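Local coordinates for DsbA family protein (PDB 7JVE), which works as a trimeric thioredoxin-like enzyme with both thiol oxidase and disulfide isomerase activities, at residues F90-S95 with D152-L157. Sequence-based numbering, arbitrary orientation.
Sequences FDYQCS and DWHNAL
Phe90 and Tyr92, at the end of strand 84-90 and in the loop that leads into the CxxC active site of this thioredoxin fold, pack against Trp153, His154 and Leu157 of helix 147-159. The loop closes with a type I turn from Asp91 to Cys94, where Asp91 OD1 takes the backbone N-H of Gln93 in an Asx turn; Cys94, disulfide-bonded to Cys97, occupies the N-cap position of helix 95-110. Tyr92, the central side chain, leaves this turn toward helix 147-159. Leu157 CD2 sits over the middle of the phenol ring, 3.5 Å from its centroid, a CH-pi contact for which leucine, ending in methyl groups on a branched chain, is well suited. Against the opposite face leans the rim of Phe90. His154, its CG anti to the backbone N (chi1 164°), points its imidazole edge at a face of Phe90. CE1 lies 3.5 Å from Phe90 CE2, and the rings form an offset edge-to-face pair with planes at 84°. Imidazole also offers an N-H: His154 ND1 gives Tyr92 OH a weak, bent hydrogen bond (3.2 Å, 134°). A water joins Tyr92 OH and Trp153 NE1, accepting from both, at 2.8 and 2.9 Å. Phe118 and Tyr158 extend the aromatic cluster around His154. Tyrosine and tryptophan thus bring hydrophobic surface to a buried interface where water satisfies OH and NE1. The hydroxyl accepts weakly from His154 and donates to the water that also takes the Trp153 N-H, so the loop before Cys94 is tied to Trp153 through water.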
ATOM      1  N   PHE A  90       3.181  13.201 -19.474  1.00 19.60           N
ATOM      2  CA  PHE A  90       2.623  13.774 -18.267  1.00 22.25           C
ATOM      3  C   PHE A  90       1.192  14.212 -18.551  1.00 21.04           C
ATOM      4  O   PHE A  90       0.810  14.477 -19.698  1.00 20.63           O
ATOM      5  CB  PHE A  90       3.445  14.971 -17.776  1.00 20.54           C
ATOM      6  CG  PHE A  90       3.397  16.128 -18.718  1.00 25.54           C
ATOM      7  CD1 PHE A  90       4.235  16.176 -19.819  1.00 22.43           C
ATOM      8  CD2 PHE A  90       2.450  17.131 -18.554  1.00 23.94           C
ATOM      9  CE1 PHE A  90       4.153  17.225 -20.711  1.00 25.48           C
ATOM     10  CE2 PHE A  90       2.378  18.183 -19.434  1.00 21.88           C
ATOM     11  CZ  PHE A  90       3.227  18.233 -20.510  1.00 23.80           C
ATOM     12  N   ASP A  91       0.409  14.255 -17.476  1.00 20.18           N
ATOM     13  CA  ASP A  91      -0.948  14.784 -17.445  1.00 21.72           C
ATOM     14  C   ASP A  91      -0.927  15.964 -16.476  1.00 22.97           C
ATOM     15  O   ASP A  91      -0.352  15.857 -15.385  1.00 23.43           O
ATOM     16  CB  ASP A  91      -1.915  13.671 -16.994  1.00 21.21           C
ATOM     17  CG  ASP A  91      -3.383  14.099 -16.934  1.00 24.69           C
ATOM     18  OD1 ASP A  91      -3.703  15.309 -16.810  1.00 23.75           O
ATOM     19  OD2 ASP A  91      -4.233  13.169 -16.980  1.00 24.62           O
ATOM     20  N   TYR A  92      -1.507  17.100 -16.877  1.00 19.42           N
ATOM     21  CA  TYR A  92      -1.499  18.237 -15.965  1.00 21.76           C
ATOM     22  C   TYR A  92      -2.228  17.941 -14.651  1.00 26.08           C
ATOM     23  O   TYR A  92      -1.934  18.583 -13.638  1.00 24.36           O
ATOM     24  CB  TYR A  92      -2.100  19.478 -16.621  1.00 19.87           C
ATOM     25  CG  TYR A  92      -1.170  20.153 -17.602  1.00 24.18           C
ATOM     26  CD1 TYR A  92      -0.021  20.823 -17.160  1.00 24.93           C
ATOM     27  CD2 TYR A  92      -1.425  20.119 -18.964  1.00 20.29           C
ATOM     28  CE1 TYR A  92       0.836  21.443 -18.049  1.00 22.70           C
ATOM     29  CE2 TYR A  92      -0.567  20.739 -19.876  1.00 23.30           C
ATOM     30  CZ  TYR A  92       0.561  21.395 -19.413  1.00 27.04           C
ATOM     31  OH  TYR A  92       1.406  22.020 -20.311  1.00 27.69           O
ATOM     32  N   GLN A  93      -3.157  16.987 -14.629  1.00 24.22           N
ATOM     33  CA  GLN A  93      -3.870  16.661 -13.401  1.00 24.09           C
ATOM     34  C   GLN A  93      -3.250  15.498 -12.640  1.00 23.09           C
ATOM     35  O   GLN A  93      -3.785  15.082 -11.612  1.00 27.62           O
ATOM     36  CB  GLN A  93      -5.333  16.375 -13.707  1.00 26.31           C
ATOM     37  CG  GLN A  93      -6.048  17.620 -14.131  1.00 25.52           C
ATOM     38  CD  GLN A  93      -7.533  17.460 -14.085  1.00 31.13           C
ATOM     39  OE1 GLN A  93      -8.155  17.676 -13.035  1.00 33.02           O
ATOM     40  NE2 GLN A  93      -8.131  17.086 -15.224  1.00 24.77           N
ATOM     41  N   CYS A  94      -2.133  14.978 -13.107  1.00 23.11           N
ATOM     42  CA  CYS A  94      -1.352  14.034 -12.318  1.00 25.88           C
ATOM     43  C   CYS A  94      -0.697  14.761 -11.146  1.00 24.82           C
ATOM     44  O   CYS A  94       0.172  15.618 -11.349  1.00 25.09           O
ATOM     45  CB  CYS A  94      -0.306  13.383 -13.210  1.00 21.55           C
ATOM     46  SG  CYS A  94       0.731  12.295 -12.325  1.00 28.10           S
ATOM     47  N   SER A  95      -1.090  14.408  -9.917  1.00 22.91           N
ATOM     48  CA  SER A  95      -0.625  15.158  -8.752  1.00 27.60           C
ATOM     49  C   SER A  95       0.878  14.997  -8.516  1.00 29.03           C
ATOM     50  O   SER A  95       1.527  15.942  -8.059  1.00 29.75           O
ATOM     51  CB  SER A  95      -1.411  14.755  -7.491  1.00 29.77           C
ATOM     52  OG  SER A  95      -1.204  13.402  -7.120  1.00 27.40           O
ATOM     53  N   ASP A 152       6.838  28.408 -19.631  1.00 23.44           N
ATOM     54  CA  ASP A 152       6.147  29.262 -18.654  1.00 24.87           C
ATOM     55  C   ASP A 152       4.683  28.884 -18.524  1.00 24.71           C
ATOM     56  O   ASP A 152       4.141  28.821 -17.415  1.00 23.82           O
ATOM     57  CB  ASP A 152       6.211  30.763 -18.994  1.00 26.20           C
ATOM     58  CG  ASP A 152       7.610  31.298 -19.033  1.00 32.10           C
ATOM     59  OD1 ASP A 152       7.901  32.146 -19.906  1.00 41.90           O
ATOM     60  OD2 ASP A 152       8.437  30.845 -18.211  1.00 43.38           O
ATOM     61  N   TRP A 153       4.011  28.685 -19.656  1.00 22.26           N
ATOM     62  CA  TRP A 153       2.608  28.296 -19.608  1.00 22.93           C
ATOM     63  C   TRP A 153       2.444  26.962 -18.885  1.00 22.57           C
ATOM     64  O   TRP A 153       1.576  26.800 -18.018  1.00 25.71           O
ATOM     65  CB  TRP A 153       2.049  28.227 -21.032  1.00 19.62           C
ATOM     66  CG  TRP A 153       0.926  27.281 -21.167  1.00 21.80           C
ATOM     67  CD1 TRP A 153       0.980  26.007 -21.664  1.00 20.90           C
ATOM     68  CD2 TRP A 153      -0.436  27.506 -20.777  1.00 21.02           C
ATOM     69  NE1 TRP A 153      -0.272  25.432 -21.624  1.00 20.23           N
ATOM     70  CE2 TRP A 153      -1.159  26.326 -21.086  1.00 20.60           C
ATOM     71  CE3 TRP A 153      -1.120  28.595 -20.212  1.00 23.31           C
ATOM     72  CZ2 TRP A 153      -2.540  26.200 -20.847  1.00 19.87           C
ATOM     73  CZ3 TRP A 153      -2.493  28.469 -19.972  1.00 24.95           C
ATOM     74  CH2 TRP A 153      -3.186  27.276 -20.291  1.00 22.35           C
ATOM     75  N   HIS A 154       3.279  25.994 -19.243  1.00 19.85           N
ATOM     76  CA  HIS A 154       3.233  24.669 -18.646  1.00 19.45           C
ATOM     77  C   HIS A 154       3.391  24.743 -17.131  1.00 22.95           C
ATOM     78  O   HIS A 154       2.576  24.194 -16.380  1.00 23.42           O
ATOM     79  CB  HIS A 154       4.325  23.831 -19.319  1.00 20.52           C
ATOM     80  CG  HIS A 154       4.691  22.566 -18.608  1.00 21.58           C
ATOM     81  ND1 HIS A 154       4.219  21.335 -19.001  1.00 20.11           N
ATOM     82  CD2 HIS A 154       5.540  22.333 -17.580  1.00 22.93           C
ATOM     83  CE1 HIS A 154       4.733  20.401 -18.227  1.00 22.24           C
ATOM     84  NE2 HIS A 154       5.542  20.979 -17.355  1.00 25.81           N
ATOM     85  N   ASN A 155       4.426  25.437 -16.656  1.00 21.91           N
ATOM     86  CA  ASN A 155       4.612  25.574 -15.217  1.00 22.55           C
ATOM     87  C   ASN A 155       3.460  26.335 -14.575  1.00 29.34           C
ATOM     88  O   ASN A 155       3.052  26.024 -13.446  1.00 28.36           O
ATOM     89  CB  ASN A 155       5.928  26.276 -14.924  1.00 24.13           C
ATOM     90  CG  ASN A 155       7.124  25.433 -15.299  1.00 29.12           C
ATOM     91  OD1 ASN A 155       7.077  24.217 -15.184  1.00 28.04           O
ATOM     92  ND2 ASN A 155       8.198  26.074 -15.756  1.00 26.75           N
ATOM     93  N   ALA A 156       2.926  27.345 -15.268  1.00 22.28           N
ATOM     94  CA  ALA A 156       1.852  28.127 -14.674  1.00 24.81           C
ATOM     95  C   ALA A 156       0.599  27.281 -14.489  1.00 26.10           C
ATOM     96  O   ALA A 156      -0.124  27.450 -13.504  1.00 26.24           O
ATOM     97  CB  ALA A 156       1.551  29.355 -15.538  1.00 23.00           C
ATOM     98  N   LEU A 157       0.347  26.355 -15.413  1.00 26.05           N
ATOM     99  CA  LEU A 157      -0.829  25.511 -15.305  1.00 25.58           C
ATOM    100  C   LEU A 157      -0.728  24.585 -14.095  1.00 25.97           C
ATOM    101  O   LEU A 157      -1.643  24.539 -13.266  1.00 28.44           O
ATOM    102  CB  LEU A 157      -1.022  24.743 -16.608  1.00 22.48           C
ATOM    103  CG  LEU A 157      -2.371  24.043 -16.766  1.00 26.49           C
ATOM    104  CD1 LEU A 157      -3.515  24.988 -16.434  1.00 23.17           C
ATOM    105  CD2 LEU A 157      -2.518  23.460 -18.178  1.00 23.16           C
TER
HETATM  106  O   HOH W   1       0.008  22.708 -22.641  1.00 21.09           O